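Local atomic coordinates of aromatic amino acid aminotransferase I (Candida albicans WO-1, PDB entry 6HNU), a protein that probably transfers the amino group of aromatic L-amino acids to 2-oxoglutarate, giving aromatic oxo-acids and L-glutamate, with pyridoxal 5'-phosphate as cofactor. Residues 14-19 against 150-155; 145-150 against 323-328; 251-256 against 388-393; 365-370 against 464-469. All coordinates share one frame; numbering follows the deposited sequence.

Contact 1: residues 14-19 against 150-155; sequences HLLSNE and RTFCSK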
loop_
_atom_site.group_PDB
_atom_site.type_symbol
_atom_site.label_atom_id
_atom_site.label_comp_id
_atom_site.label_asym_id
_atom_site.label_seq_id
_atom_site.Cartn_x
_atom_site.Cartn_y
_atom_site.Cartn_z
ATOM N N HIS B 14 4.352 -23.631 -11.487
ATOM C CA HIS B 14 3.977 -24.677 -10.499
ATOM C C HIS B 14 4.322 -24.240 -9.054
ATOM O O HIS B 14 3.830 -24.860 -8.088
ATOM C CB HIS B 14 4.613 -26.031 -10.885
ATOM C CG HIS B 14 6.110 -26.025 -10.849
ATOM N ND1 HIS B 14 6.869 -25.495 -11.869
ATOM C CD2 HIS B 14 6.981 -26.452 -9.921
ATOM C CE1 HIS B 14 8.150 -25.633 -11.582
ATOM N NE2 HIS B 14 8.245 -26.196 -10.382
ATOM N N LEU B 15 5.106 -23.187 -8.846
ATOM C CA LEU B 15 5.442 -22.763 -7.454
ATOM C C LEU B 15 4.465 -21.683 -6.968
ATOM O O LEU B 15 4.474 -21.363 -5.751
ATOM C CB LEU B 15 6.901 -22.302 -7.418
ATOM C CG LEU B 15 7.900 -23.422 -7.699
ATOM C CD1 LEU B 15 9.322 -22.897 -7.572
ATOM C CD2 LEU B 15 7.652 -24.617 -6.773
ATOM N N LEU B 16 3.633 -21.137 -7.868
ATOM C CA LEU B 16 2.538 -20.224 -7.446
ATOM C C LEU B 16 1.558 -20.991 -6.557
ATOM O O LEU B 16 1.326 -22.183 -6.812
ATOM C CB LEU B 16 1.808 -19.673 -8.668
ATOM C CG LEU B 16 2.613 -18.766 -9.579
ATOM C CD1 LEU B 16 1.892 -18.593 -10.899
ATOM C CD2 LEU B 16 2.891 -17.390 -8.934
ATOM N N SER B 17 1.005 -20.322 -5.552
ATOM C CA SER B 17 -0.161 -20.790 -4.778
ATOM C C SER B 17 -1.350 -20.965 -5.749
ATOM O O SER B 17 -1.445 -20.202 -6.766
ATOM C CB SER B 17 -0.477 -19.837 -3.668
ATOM O OG SER B 17 -1.238 -18.743 -4.138
ATOM N N ASN B 18 -2.218 -21.931 -5.467
ATOM C CA ASN B 18 -3.514 -22.136 -6.165
ATOM C C ASN B 18 -4.269 -20.798 -6.226
ATOM O O ASN B 18 -4.745 -20.441 -7.326
ATOM C CB ASN B 18 -4.312 -23.259 -5.489
ATOM C CG ASN B 18 -3.716 -24.626 -5.758
ATOM O OD1 ASN B 18 -2.800 -24.766 -6.569
ATOM N ND2 ASN B 18 -4.219 -25.645 -5.078
ATOM N N GLU B 19 -4.255 -20.024 -5.140
ATOM C CA GLU B 19 -5.042 -18.769 -5.013
ATOM C C GLU B 19 -4.487 -17.717 -5.990
ATOM O O GLU B 19 -5.274 -17.007 -6.657
ATOM C CB GLU B 19 -5.036 -18.331 -3.547
ATOM C CG GLU B 19 -5.674 -19.360 -2.594
ATOM C CD GLU B 19 -4.788 -20.488 -2.065
ATOM O OE1 GLU B 19 -3.619 -20.561 -2.452
ATOM O OE2 GLU B 19 -5.263 -21.275 -1.237
ATOM N N ARG B 150 1.616 -13.947 -0.402
ATOM C CA ARG B 150 0.268 -14.191 -1.000
ATOM C C ARG B 150 0.354 -14.835 -2.384
ATOM O O ARG B 150 -0.671 -15.422 -2.792
ATOM C CB ARG B 150 -0.576 -12.913 -1.020
ATOM C CG ARG B 150 -0.848 -12.364 0.366
ATOM C CD ARG B 150 -1.414 -10.953 0.360
ATOM N NE ARG B 150 -2.836 -10.999 0.116
ATOM C CZ ARG B 150 -3.652 -9.943 0.064
ATOM N NH1 ARG B 150 -4.936 -10.142 -0.103
ATOM N NH2 ARG B 150 -3.188 -8.708 0.189
ATOM N N THR B 151 1.466 -14.668 -3.096
ATOM C CA THR B 151 1.705 -15.153 -4.472
ATOM C C THR B 151 2.192 -16.610 -4.431
ATOM O O THR B 151 1.726 -17.384 -5.265
ATOM C CB THR B 151 2.691 -14.220 -5.170
ATOM O OG1 THR B 151 2.068 -12.932 -5.166
ATOM C CG2 THR B 151 3.081 -14.680 -6.555
ATOM N N PHE B 152 3.050 -16.988 -3.466
ATOM C CA PHE B 152 3.735 -18.312 -3.496
ATOM C C PHE B 152 3.275 -19.256 -2.378
ATOM O O PHE B 152 3.691 -20.407 -2.421
ATOM C CB PHE B 152 5.240 -18.119 -3.453
ATOM C CG PHE B 152 5.775 -17.378 -4.642
ATOM C CD1 PHE B 152 5.679 -17.915 -5.910
ATOM C CD2 PHE B 152 6.324 -16.118 -4.502
ATOM C CE1 PHE B 152 6.188 -17.243 -7.015
ATOM C CE2 PHE B 152 6.797 -15.432 -5.606
ATOM C CZ PHE B 152 6.726 -15.990 -6.859
ATOM N N CYS B 153 2.440 -18.823 -1.455
ATOM C CA CYS B 153 2.098 -19.618 -0.243
ATOM C C CYS B 153 0.597 -19.683 0.008
ATOM O O CYS B 153 -0.057 -18.637 -0.049
ATOM C CB CYS B 153 2.770 -19.012 0.978
ATOM S SG CYS B 153 4.579 -18.985 0.840
ATOM N N SER B 154 0.093 -20.899 0.297
ATOM C CA SER B 154 -1.244 -21.169 0.870
ATOM C C SER B 154 -1.031 -21.458 2.359
ATOM O O SER B 154 0.124 -21.845 2.739
ATOM C CB SER B 154 -1.947 -22.315 0.148
ATOM O OG SER B 154 -1.847 -22.221 -1.296
ATOM N N LYS B 155 -2.080 -21.304 3.167
ATOM C CA LYS B 155 -2.077 -21.651 4.603
ATOM C C LYS B 155 -1.564 -23.089 4.780
ATOM O O LYS B 155 -1.942 -23.961 3.963
ATOM C CB LYS B 155 -3.474 -21.506 5.202
ATOM C CG LYS B 155 -3.527 -21.889 6.671
ATOM C CD LYS B 155 -4.914 -21.921 7.291
ATOM C CE LYS B 155 -4.955 -22.849 8.494
ATOM N NZ LYS B 155 -6.254 -22.778 9.207
HETATM O O HOH W 1 -1.860 -17.493 -1.769
HETATM O O HOH W 2 -1.247 -23.740 -3.261
#

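Contact 2: residues 145-150 against 323-328; sequences WDSTLR and RLHEVS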
loop_
_atom_site.group_PDB
_atom_site.type_symbol
_atom_site.label_atom_id
_atom_site.label_comp_id
_atom_site.label_asym_id
_atom_site.label_seq_id
_atom_site.Cartn_x
_atom_site.Cartn_y
_atom_site.Cartn_z
ATOM N N TRP B 145 6.944 -8.059 0.552
ATOM C CA TRP B 145 7.028 -9.327 1.312
ATOM C C TRP B 145 5.622 -9.902 1.563
ATOM O O TRP B 145 5.369 -11.133 1.330
ATOM C CB TRP B 145 7.820 -9.097 2.605
ATOM C CG TRP B 145 7.741 -10.282 3.504
ATOM C CD1 TRP B 145 7.217 -10.322 4.760
ATOM C CD2 TRP B 145 8.195 -11.617 3.205
ATOM N NE1 TRP B 145 7.270 -11.599 5.257
ATOM C CE2 TRP B 145 7.895 -12.406 4.346
ATOM C CE3 TRP B 145 8.764 -12.236 2.078
ATOM C CZ2 TRP B 145 8.155 -13.767 4.398
ATOM C CZ3 TRP B 145 9.050 -13.583 2.150
ATOM C CH2 TRP B 145 8.758 -14.323 3.300
ATOM N N ASP B 146 4.683 -9.069 1.996
ATOM C CA ASP B 146 3.286 -9.505 2.220
ATOM C C ASP B 146 2.763 -10.102 0.919
ATOM O O ASP B 146 2.238 -11.250 0.957
ATOM C CB ASP B 146 2.427 -8.359 2.739
ATOM C CG ASP B 146 1.016 -8.807 3.098
ATOM O OD1 ASP B 146 0.888 -9.624 3.989
ATOM O OD2 ASP B 146 0.088 -8.271 2.540
ATOM N N SER B 147 2.997 -9.410 -0.190
ATOM C CA SER B 147 2.559 -9.833 -1.555
ATOM C C SER B 147 3.272 -11.099 -2.002
ATOM O O SER B 147 2.590 -11.928 -2.662
ATOM C CB SER B 147 2.715 -8.738 -2.582
ATOM O OG SER B 147 1.934 -7.616 -2.187
ATOM N N THR B 148 4.560 -11.284 -1.648
ATOM C CA THR B 148 5.324 -12.522 -1.948
ATOM C C THR B 148 4.634 -13.721 -1.283
ATOM O O THR B 148 4.435 -14.751 -1.950
ATOM C CB THR B 148 6.785 -12.383 -1.504
ATOM O OG1 THR B 148 7.330 -11.255 -2.214
ATOM C CG2 THR B 148 7.572 -13.654 -1.715
ATOM N N LEU B 149 4.336 -13.615 0.002
ATOM C CA LEU B 149 3.671 -14.709 0.738
ATOM C C LEU B 149 2.315 -14.979 0.078
ATOM O O LEU B 149 1.962 -16.154 -0.112
ATOM C CB LEU B 149 3.501 -14.279 2.191
ATOM C CG LEU B 149 4.754 -14.316 3.062
ATOM C CD1 LEU B 149 4.541 -13.466 4.285
ATOM C CD2 LEU B 149 5.084 -15.742 3.445
ATOM N N ARG B 150 1.616 -13.947 -0.402
ATOM C CA ARG B 150 0.268 -14.191 -1.000
ATOM C C ARG B 150 0.354 -14.835 -2.384
ATOM O O ARG B 150 -0.671 -15.422 -2.792
ATOM C CB ARG B 150 -0.576 -12.913 -1.020
ATOM C CG ARG B 150 -0.848 -12.364 0.366
ATOM C CD ARG B 150 -1.414 -10.953 0.360
ATOM N NE ARG B 150 -2.836 -10.999 0.116
ATOM C CZ ARG B 150 -3.652 -9.943 0.064
ATOM N NH1 ARG B 150 -4.936 -10.142 -0.103
ATOM N NH2 ARG B 150 -3.188 -8.708 0.189
ATOM N N ARG B 323 -1.539 -8.623 -10.630
ATOM C CA ARG B 323 -2.957 -8.984 -10.359
ATOM C C ARG B 323 -3.272 -8.734 -8.885
ATOM O O ARG B 323 -4.314 -8.149 -8.574
ATOM C CB ARG B 323 -3.191 -10.447 -10.725
ATOM C CG ARG B 323 -2.960 -10.727 -12.202
ATOM C CD ARG B 323 -4.010 -10.061 -13.094
ATOM N NE ARG B 323 -3.725 -8.694 -13.531
ATOM C CZ ARG B 323 -2.931 -8.324 -14.535
ATOM N NH1 ARG B 323 -2.239 -9.202 -15.240
ATOM N NH2 ARG B 323 -2.818 -7.037 -14.832
ATOM N N LEU B 324 -2.403 -9.159 -7.981
ATOM C CA LEU B 324 -2.638 -8.950 -6.537
ATOM C C LEU B 324 -2.598 -7.454 -6.230
ATOM O O LEU B 324 -3.545 -6.961 -5.555
ATOM C CB LEU B 324 -1.598 -9.701 -5.716
ATOM C CG LEU B 324 -1.624 -9.437 -4.214
ATOM C CD1 LEU B 324 -2.972 -9.760 -3.594
ATOM C CD2 LEU B 324 -0.535 -10.264 -3.540
ATOM N N HIS B 325 -1.596 -6.743 -6.734
ATOM C CA HIS B 325 -1.467 -5.281 -6.495
ATOM C C HIS B 325 -2.741 -4.525 -6.916
ATOM O O HIS B 325 -3.130 -3.612 -6.195
ATOM C CB HIS B 325 -0.238 -4.730 -7.192
ATOM C CG HIS B 325 1.036 -4.975 -6.464
ATOM N ND1 HIS B 325 2.234 -4.685 -7.048
ATOM C CD2 HIS B 325 1.316 -5.383 -5.211
ATOM C CE1 HIS B 325 3.204 -4.922 -6.186
ATOM N NE2 HIS B 325 2.693 -5.354 -5.075
ATOM N N GLU B 326 -3.349 -4.874 -8.067
ATOM C CA GLU B 326 -4.600 -4.272 -8.581
ATOM C C GLU B 326 -5.699 -4.215 -7.523
ATOM O O GLU B 326 -6.385 -3.203 -7.498
ATOM C CB GLU B 326 -5.119 -5.009 -9.819
ATOM C CG GLU B 326 -4.364 -4.520 -11.010
ATOM C CD GLU B 326 -4.464 -5.377 -12.258
ATOM O OE1 GLU B 326 -5.024 -6.496 -12.193
ATOM O OE2 GLU B 326 -3.935 -4.909 -13.292
ATOM N N VAL B 327 -5.835 -5.235 -6.684
ATOM C CA VAL B 327 -6.934 -5.318 -5.675
ATOM C C VAL B 327 -6.420 -5.214 -4.236
ATOM O O VAL B 327 -7.216 -5.451 -3.309
ATOM C CB VAL B 327 -7.737 -6.606 -5.895
ATOM C CG1 VAL B 327 -8.362 -6.585 -7.281
ATOM C CG2 VAL B 327 -6.889 -7.854 -5.694
ATOM N N SER B 328 -5.154 -4.861 -4.031
ATOM C CA SER B 328 -4.568 -4.630 -2.681
ATOM C C SER B 328 -4.086 -3.168 -2.628
ATOM O O SER B 328 -4.953 -2.259 -2.462
ATOM C CB SER B 328 -3.538 -5.688 -2.349
ATOM O OG SER B 328 -2.388 -5.621 -3.177
#

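Contact 3: residues 251-256 against 388-393; sequences FLQMET and PVAGMF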
loop_
_atom_site.group_PDB
_atom_site.type_symbol
_atom_site.label_atom_id
_atom_site.label_comp_id
_atom_site.label_asym_id
_atom_site.label_seq_id
_atom_site.Cartn_x
_atom_site.Cartn_y
_atom_site.Cartn_z
ATOM N N PHE B 251 22.821 -1.332 -0.565
ATOM C CA PHE B 251 23.722 -0.199 -0.870
ATOM C C PHE B 251 24.293 0.346 0.445
ATOM O O PHE B 251 24.885 1.434 0.431
ATOM C CB PHE B 251 23.008 0.800 -1.790
ATOM C CG PHE B 251 22.960 0.314 -3.214
ATOM C CD1 PHE B 251 24.133 -0.011 -3.885
ATOM C CD2 PHE B 251 21.753 0.075 -3.845
ATOM C CE1 PHE B 251 24.096 -0.516 -5.171
ATOM C CE2 PHE B 251 21.720 -0.451 -5.136
ATOM C CZ PHE B 251 22.894 -0.729 -5.797
ATOM N N LEU B 252 24.158 -0.404 1.560
ATOM C CA LEU B 252 24.909 -0.095 2.799
ATOM C C LEU B 252 26.120 -1.024 2.866
ATOM O O LEU B 252 26.712 -1.141 3.958
ATOM C CB LEU B 252 24.008 -0.252 4.030
ATOM C CG LEU B 252 22.708 0.553 3.987
ATOM C CD1 LEU B 252 22.001 0.512 5.321
ATOM C CD2 LEU B 252 22.955 1.995 3.580
ATOM N N GLN B 253 26.517 -1.635 1.746
ATOM C CA GLN B 253 27.856 -2.275 1.659
ATOM C C GLN B 253 28.947 -1.242 1.988
ATOM O O GLN B 253 28.783 -0.029 1.702
ATOM C CB GLN B 253 28.057 -2.976 0.329
ATOM C CG GLN B 253 27.218 -4.246 0.244
ATOM C CD GLN B 253 27.284 -4.883 -1.110
ATOM O OE1 GLN B 253 28.291 -5.463 -1.497
ATOM N NE2 GLN B 253 26.224 -4.716 -1.896
ATOM N N MET B 254 30.033 -1.728 2.600
ATOM C CA MET B 254 31.106 -0.868 3.126
ATOM C C MET B 254 32.448 -1.450 2.699
ATOM O O MET B 254 32.512 -2.627 2.327
ATOM C CB MET B 254 31.041 -0.787 4.655
ATOM C CG MET B 254 29.817 -0.056 5.153
ATOM S SD MET B 254 29.558 -0.201 6.935
ATOM C CE MET B 254 29.255 -1.972 7.002
ATOM N N GLU B 255 33.488 -0.635 2.856
ATOM C CA GLU B 255 34.896 -1.085 2.773
ATOM C C GLU B 255 35.091 -2.141 3.867
ATOM O O GLU B 255 34.437 -2.010 4.923
ATOM C CB GLU B 255 35.843 0.109 2.930
ATOM C CG GLU B 255 35.591 1.249 1.956
ATOM C CD GLU B 255 35.500 0.917 0.475
ATOM O OE1 GLU B 255 35.924 -0.197 0.067
ATOM O OE2 GLU B 255 34.967 1.787 -0.270
ATOM N N THR B 256 35.846 -3.195 3.576
ATOM C CA THR B 256 36.271 -4.212 4.573
ATOM C C THR B 256 36.917 -3.504 5.774
ATOM O O THR B 256 37.714 -2.535 5.594
ATOM C CB THR B 256 37.207 -5.253 3.961
ATOM O OG1 THR B 256 36.486 -5.819 2.870
ATOM C CG2 THR B 256 37.576 -6.348 4.940
ATOM N N PRO B 388 30.877 -6.012 10.546
ATOM C CA PRO B 388 30.076 -6.114 9.326
ATOM C C PRO B 388 30.799 -5.547 8.090
ATOM O O PRO B 388 31.530 -4.587 8.212
ATOM C CB PRO B 388 28.835 -5.242 9.589
ATOM C CG PRO B 388 28.831 -4.987 11.075
ATOM C CD PRO B 388 30.264 -5.140 11.538
ATOM N N VAL B 389 30.577 -6.178 6.945
ATOM C CA VAL B 389 30.950 -5.664 5.589
ATOM C C VAL B 389 29.777 -4.913 4.942
ATOM O O VAL B 389 30.017 -4.275 3.896
ATOM C CB VAL B 389 31.409 -6.798 4.669
ATOM C CG1 VAL B 389 32.588 -7.579 5.263
ATOM C CG2 VAL B 389 30.264 -7.722 4.295
ATOM N N ALA B 390 28.559 -4.975 5.503
ATOM C CA ALA B 390 27.378 -4.269 4.944
ATOM C C ALA B 390 26.325 -4.055 6.020
ATOM O O ALA B 390 26.282 -4.809 6.984
ATOM C CB ALA B 390 26.809 -5.042 3.778
ATOM N N GLY B 391 25.521 -3.029 5.867
ATOM C CA GLY B 391 24.318 -2.845 6.690
ATOM C C GLY B 391 24.472 -1.800 7.772
ATOM O O GLY B 391 25.509 -1.079 7.806
ATOM N N MET B 392 23.442 -1.688 8.616
ATOM C CA MET B 392 23.368 -0.667 9.677
ATOM C C MET B 392 23.578 -1.318 11.047
ATOM O O MET B 392 23.664 -0.575 12.021
ATOM C CB MET B 392 22.053 0.113 9.631
ATOM C CG MET B 392 20.806 -0.726 9.745
ATOM S SD MET B 392 19.357 0.310 9.860
ATOM C CE MET B 392 19.611 1.454 8.508
ATOM N N PHE B 393 23.739 -2.624 11.107
ATOM C CA PHE B 393 23.753 -3.359 12.398
ATOM C C PHE B 393 25.116 -3.959 12.693
ATOM O O PHE B 393 25.844 -4.421 11.799
ATOM C CB PHE B 393 22.716 -4.477 12.376
ATOM C CG PHE B 393 21.317 -3.968 12.148
ATOM C CD1 PHE B 393 20.718 -3.116 13.057
ATOM C CD2 PHE B 393 20.582 -4.397 11.043
ATOM C CE1 PHE B 393 19.409 -2.684 12.865
ATOM C CE2 PHE B 393 19.282 -3.956 10.860
ATOM C CZ PHE B 393 18.714 -3.080 11.747
#

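Contact 4: residues 365-370 against 464-469; sequences HKRDVA and GTYAAV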
loop_
_atom_site.group_PDB
_atom_site.type_symbol
_atom_site.label_atom_id
_atom_site.label_comp_id
_atom_site.label_asym_id
_atom_site.label_seq_id
_atom_site.Cartn_x
_atom_site.Cartn_y
_atom_site.Cartn_z
ATOM N N HIS B 365 32.443 4.658 7.671
ATOM C CA HIS B 365 33.019 5.416 8.818
ATOM C C HIS B 365 32.261 5.062 10.103
ATOM O O HIS B 365 32.949 4.795 11.135
ATOM C CB HIS B 365 33.070 6.916 8.544
ATOM C CG HIS B 365 33.619 7.671 9.711
ATOM N ND1 HIS B 365 34.873 7.400 10.225
ATOM C CD2 HIS B 365 33.084 8.640 10.479
ATOM C CE1 HIS B 365 35.078 8.168 11.278
ATOM N NE2 HIS B 365 33.997 8.932 11.456
ATOM N N LYS B 366 30.917 5.040 10.059
ATOM C CA LYS B 366 30.053 4.690 11.224
ATOM C C LYS B 366 30.443 3.317 11.751
ATOM O O LYS B 366 30.590 3.199 12.978
ATOM C CB LYS B 366 28.569 4.659 10.861
ATOM C CG LYS B 366 27.963 6.004 10.514
ATOM C CD LYS B 366 26.512 5.880 10.116
ATOM C CE LYS B 366 26.000 7.123 9.422
ATOM N NZ LYS B 366 26.064 8.311 10.297
ATOM N N ARG B 367 30.587 2.342 10.863
ATOM C CA ARG B 367 30.982 0.954 11.185
ATOM C C ARG B 367 32.380 0.932 11.846
ATOM O O ARG B 367 32.561 0.192 12.865
ATOM C CB ARG B 367 30.937 0.108 9.918
ATOM C CG ARG B 367 31.303 -1.350 10.130
ATOM C CD ARG B 367 32.776 -1.681 10.295
ATOM N NE ARG B 367 33.643 -0.950 9.362
ATOM C CZ ARG B 367 33.844 -1.278 8.095
ATOM N NH1 ARG B 367 34.682 -0.568 7.340
ATOM N NH2 ARG B 367 33.242 -2.338 7.585
ATOM N N ASP B 368 33.345 1.700 11.319
ATOM C CA ASP B 368 34.726 1.700 11.877
ATOM C C ASP B 368 34.669 2.204 13.316
ATOM O O ASP B 368 35.328 1.593 14.180
ATOM C CB ASP B 368 35.657 2.595 11.065
ATOM C CG ASP B 368 35.919 2.087 9.668
ATOM O OD1 ASP B 368 35.793 0.851 9.447
ATOM O OD2 ASP B 368 36.262 2.944 8.820
ATOM N N VAL B 369 33.887 3.247 13.576
ATOM C CA VAL B 369 33.803 3.896 14.909
ATOM C C VAL B 369 33.132 2.927 15.890
ATOM O O VAL B 369 33.631 2.765 17.041
ATOM C CB VAL B 369 33.086 5.252 14.801
ATOM C CG1 VAL B 369 32.604 5.781 16.149
ATOM C CG2 VAL B 369 34.000 6.255 14.107
ATOM N N ALA B 370 32.044 2.288 15.459
ATOM C CA ALA B 370 31.319 1.267 16.246
ATOM C C ALA B 370 32.265 0.138 16.641
ATOM O O ALA B 370 32.335 -0.153 17.843
ATOM C CB ALA B 370 30.139 0.739 15.472
ATOM N N GLY B 464 22.991 -3.977 17.797
ATOM C CA GLY B 464 23.132 -2.529 17.869
ATOM C C GLY B 464 23.120 -1.981 16.456
ATOM O O GLY B 464 23.380 -2.770 15.532
ATOM N N THR B 465 22.783 -0.717 16.336
ATOM C CA THR B 465 22.887 0.084 15.092
ATOM C C THR B 465 23.900 1.215 15.307
ATOM O O THR B 465 23.905 1.814 16.386
ATOM C CB THR B 465 21.540 0.655 14.631
ATOM O OG1 THR B 465 21.818 1.466 13.475
ATOM C CG2 THR B 465 20.791 1.493 15.640
ATOM N N TYR B 466 24.684 1.519 14.274
ATOM C CA TYR B 466 25.571 2.714 14.223
ATOM C C TYR B 466 24.950 3.790 13.319
ATOM O O TYR B 466 25.602 4.802 13.103
ATOM C CB TYR B 466 26.986 2.320 13.795
ATOM C CG TYR B 466 27.081 1.281 12.703
ATOM C CD1 TYR B 466 26.787 1.596 11.384
ATOM C CD2 TYR B 466 27.467 -0.014 12.979
ATOM C CE1 TYR B 466 26.873 0.633 10.395
ATOM C CE2 TYR B 466 27.587 -0.988 12.002
ATOM C CZ TYR B 466 27.276 -0.646 10.691
ATOM O OH TYR B 466 27.320 -1.585 9.721
ATOM N N ALA B 467 23.711 3.617 12.852
ATOM C CA ALA B 467 23.043 4.559 11.918
ATOM C C ALA B 467 22.057 5.499 12.640
ATOM O O ALA B 467 21.454 6.375 11.974
ATOM C CB ALA B 467 22.342 3.751 10.857
ATOM N N ALA B 468 21.803 5.296 13.936
ATOM C CA ALA B 468 20.617 5.879 14.608
ATOM C C ALA B 468 20.994 7.180 15.320
ATOM O O ALA B 468 20.095 8.075 15.384
ATOM C CB ALA B 468 19.968 4.885 15.559
ATOM N N VAL B 469 22.225 7.274 15.854
ATOM C CA VAL B 469 22.665 8.398 16.741
ATOM C C VAL B 469 23.994 8.950 16.233
ATOM O O VAL B 469 24.786 8.256 15.587
ATOM C CB VAL B 469 22.800 8.001 18.235
ATOM C CG1 VAL B 469 21.491 7.542 18.871
ATOM C CG2 VAL B 469 23.881 6.968 18.440
HETATM O O HOH W 3 25.022 7.681 12.785
#

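Contact 1: residues 14-19 against 150-155
Ser-17 meets the C-terminal end of helix 141-152 through both its backbone and its side chain. Its N donates to the O of Thr-151 at 3.0 Å and 159°, engaging a carbonyl in the last turn of that helix. Followed outward, CB of Ser-17 lies 3.6 Å from OG of Ser-154. One bond further, OG stands between the backbone N and the carbonyl carbon (chi1 82°), where it caps the N of Ser-20 at the start of helix 18-22. The same OG donates to a water, 2.7 Å away, which in turn donates to the O of Arg-150 and the O of Cys-153. Serine suits this N-cap because its short side chain brings a hydroxyl back to the backbone N of Ser-20 while its proton goes to the water.

Beyond it, OG of Ser-154 donates to OE1 of Glu-19 at 2.7 Å, using the syn lone pair of the carboxylate, and accepts from a second water that also receives the N of Asn-18. On the buried side, CD2 of Leu-16 reaches CG2 of Thr-151 (3.6 Å) and CE1 of Phe-152 (3.8 Å), while Leu-317 and Arg-320 of helix 315-327 also touch Leu-16. The N-terminal segment thus docks on the end of helix 141-152 with divided chemistry: apolar packing toward the protein interior, and two serines, one carboxylate and two waters that satisfy polar groups.

Contact 2: residues 145-150 against 323-328
Leu-324 supplies nearly all of the apolar contact with Ser-147 and Arg-150, and its two methyls divide the work. CG stands anti to the backbone N (chi1 173°), and from there CD2 settles against the helix backbone, 3.6 Å from the O of Ser-147 and 3.7 Å from CB of Arg-150. The other branch, CD1, lies over the centre of the Arg-150 guanidinium, 3.7 Å from CZ. The two side chains cross at about a right angle, and the bend at chi3 of Arg-150 (82°) turns NE toward this methyl. A branched leucine suits the place because one residue can press on a small serine and cover a flat cation.

The helices 141-152 and 315-327 belong to the large domain of the fold type I aminotransferase architecture, and their short segments pass 10.9 Å apart at 121°. Helix 141-152 begins at the cofactor, with Asn-141 and Thr-142 binding pyridoxal phosphate.

Among polar contacts, no hydrogen bond joins the segments directly. OG of Ser-147 sits at the edge of the His-325 ring, 3.7 Å from NE2, and Glu-143 links the pair by bonding to both. Arg-150 forms a salt bridge with Asp-146 of the second subunit. Within helix 315-327, Arg-323 grips Glu-326 side-on, its NE 2.9 Å from OE1. At the end of the segment, the O of Leu-324 accepts from OG of Ser-328 (3.0 Å) and from N of Val-327, which arrive from opposite faces of its plane.

Contact 3: residues 251-256 against 388-393
Gln-253 and Ala-390 form a single antiparallel bridge as a non-hydrogen-bonded pair, their CA atoms 3.9 Å apart, flanked by two backbone bonds. On one flank N of Gly-391 donates to O of Leu-252 at 2.9 Å, and CA of Ala-390 adds a CA-H...O contact to the same oxygen. On the other flank N of Met-254 donates to O of Val-389. Gly-391 takes a positive phi of 103°, a backbone shape that glycine, lacking CB, adopts without strain against the preceding carbonyl.

Side chains pack around the bridge. CB of Ala-390 rests against CG of Gln-253 at 3.6 Å, while the amide of Gln-253 turns to other partners, with OE1 taking the N of Val-280 and NE2 giving to the O of Tyr-250. Met-254 folds at its end (chi3 -65°), and this bend brings CE to 3.4 Å from N of Ala-390 and 4.2 Å from CB of Pro-388. An unbranched, flexible thioether can bend its end methyl against the opposite backbone in this way. Leu-252 faces Gly-391 with CB, and its CD1 approaches CE of Met-392 at 4.1 Å.

Met-392 lies about 6 Å, side chain to ligand, from the bound phenylalanine and packs on Gly-46 of the second subunit, which lines that ligand's pocket. Two backbone bonds and apolar side chains thus join the loop that follows Tyr-249, a cofactor-binding residue, to the loop that carries Met-392 beside the bound phenylalanine.

Contact 4: residues 365-370 against 464-469
Tyr-466 lies flat against one turn of helix 334-377, between Lys-366 and Ala-370, with Arg-367 over its face. A CH-pi contact lies at the centre of the face: CA of Arg-367 stands 3.9 Å from the ring centroid and only 6° off the normal. Its CB continues the cover, 3.8 Å from CZ. The tyrosine CG occupies the position between backbone N and carbonyl carbon (chi1 40°), which sets it against the helix, 4.0 Å from O of Lys-366.

Apolar pairs flank this contact. CB of Ala-370 touches CD2 of the ring at 3.7 Å, its small size letting the ring approach the helix closely, and CB of Lys-366 meets CD1 at 3.6 Å. Separately, the lysine chain makes a van der Waals contact with the tyrosine carbonyl, its CD 3.3 Å from O of Tyr-466.

The polar bonds lie within each segment, through water, or to outside residues. NZ of Lys-366 donates to a water at 2.8 Å, and that water donates to the O of Tyr-466 and the O of Val-469. The guanidinium of Arg-367 holds OD1 of Asp-368 with both NE and NH1, while NH1 also bonds to O of Glu-255 and NH2 to O of Pro-388. The tyrosine OH bonds to O of Gly-391. Thr-465 starts an ST turn, its OG1 accepting from N of Ala-467 at 2.9 Å.

Helix 334-377 and the antiparallel sheet with strand 459-465 match the small C-terminal domain of fold type I aminotransferases. That helix covers one face of the ring, and Leu-474 of helix 471-489 and Met-254 also touch the tyrosine, just where strand 459-465 ends next to the second subunit.

How the contacts relate
The four contacts form two pairs on opposite sides of the chain's centre. Contacts 1 and 2, with centres 11 Å apart, share Arg-150 and helix 141-152, which receives the N-terminal segment at its far end and helix 315-327 on its flank. Contacts 3 and 4, 10 Å apart, join helix 334-377, the end of strand 459-465 and two loops near the ligands. Between the pairs, centres lie 30 to 40 Å apart. Along the chain, contacts 1 and 2, 2 and 3, and 3 and 4 cross, so distant sequence is interwoven. All four touch the second subunit, so both pairs lie at the dimer interface, where near contact 3 that subunit contributes Gly-46 of a phenylalanine pocket.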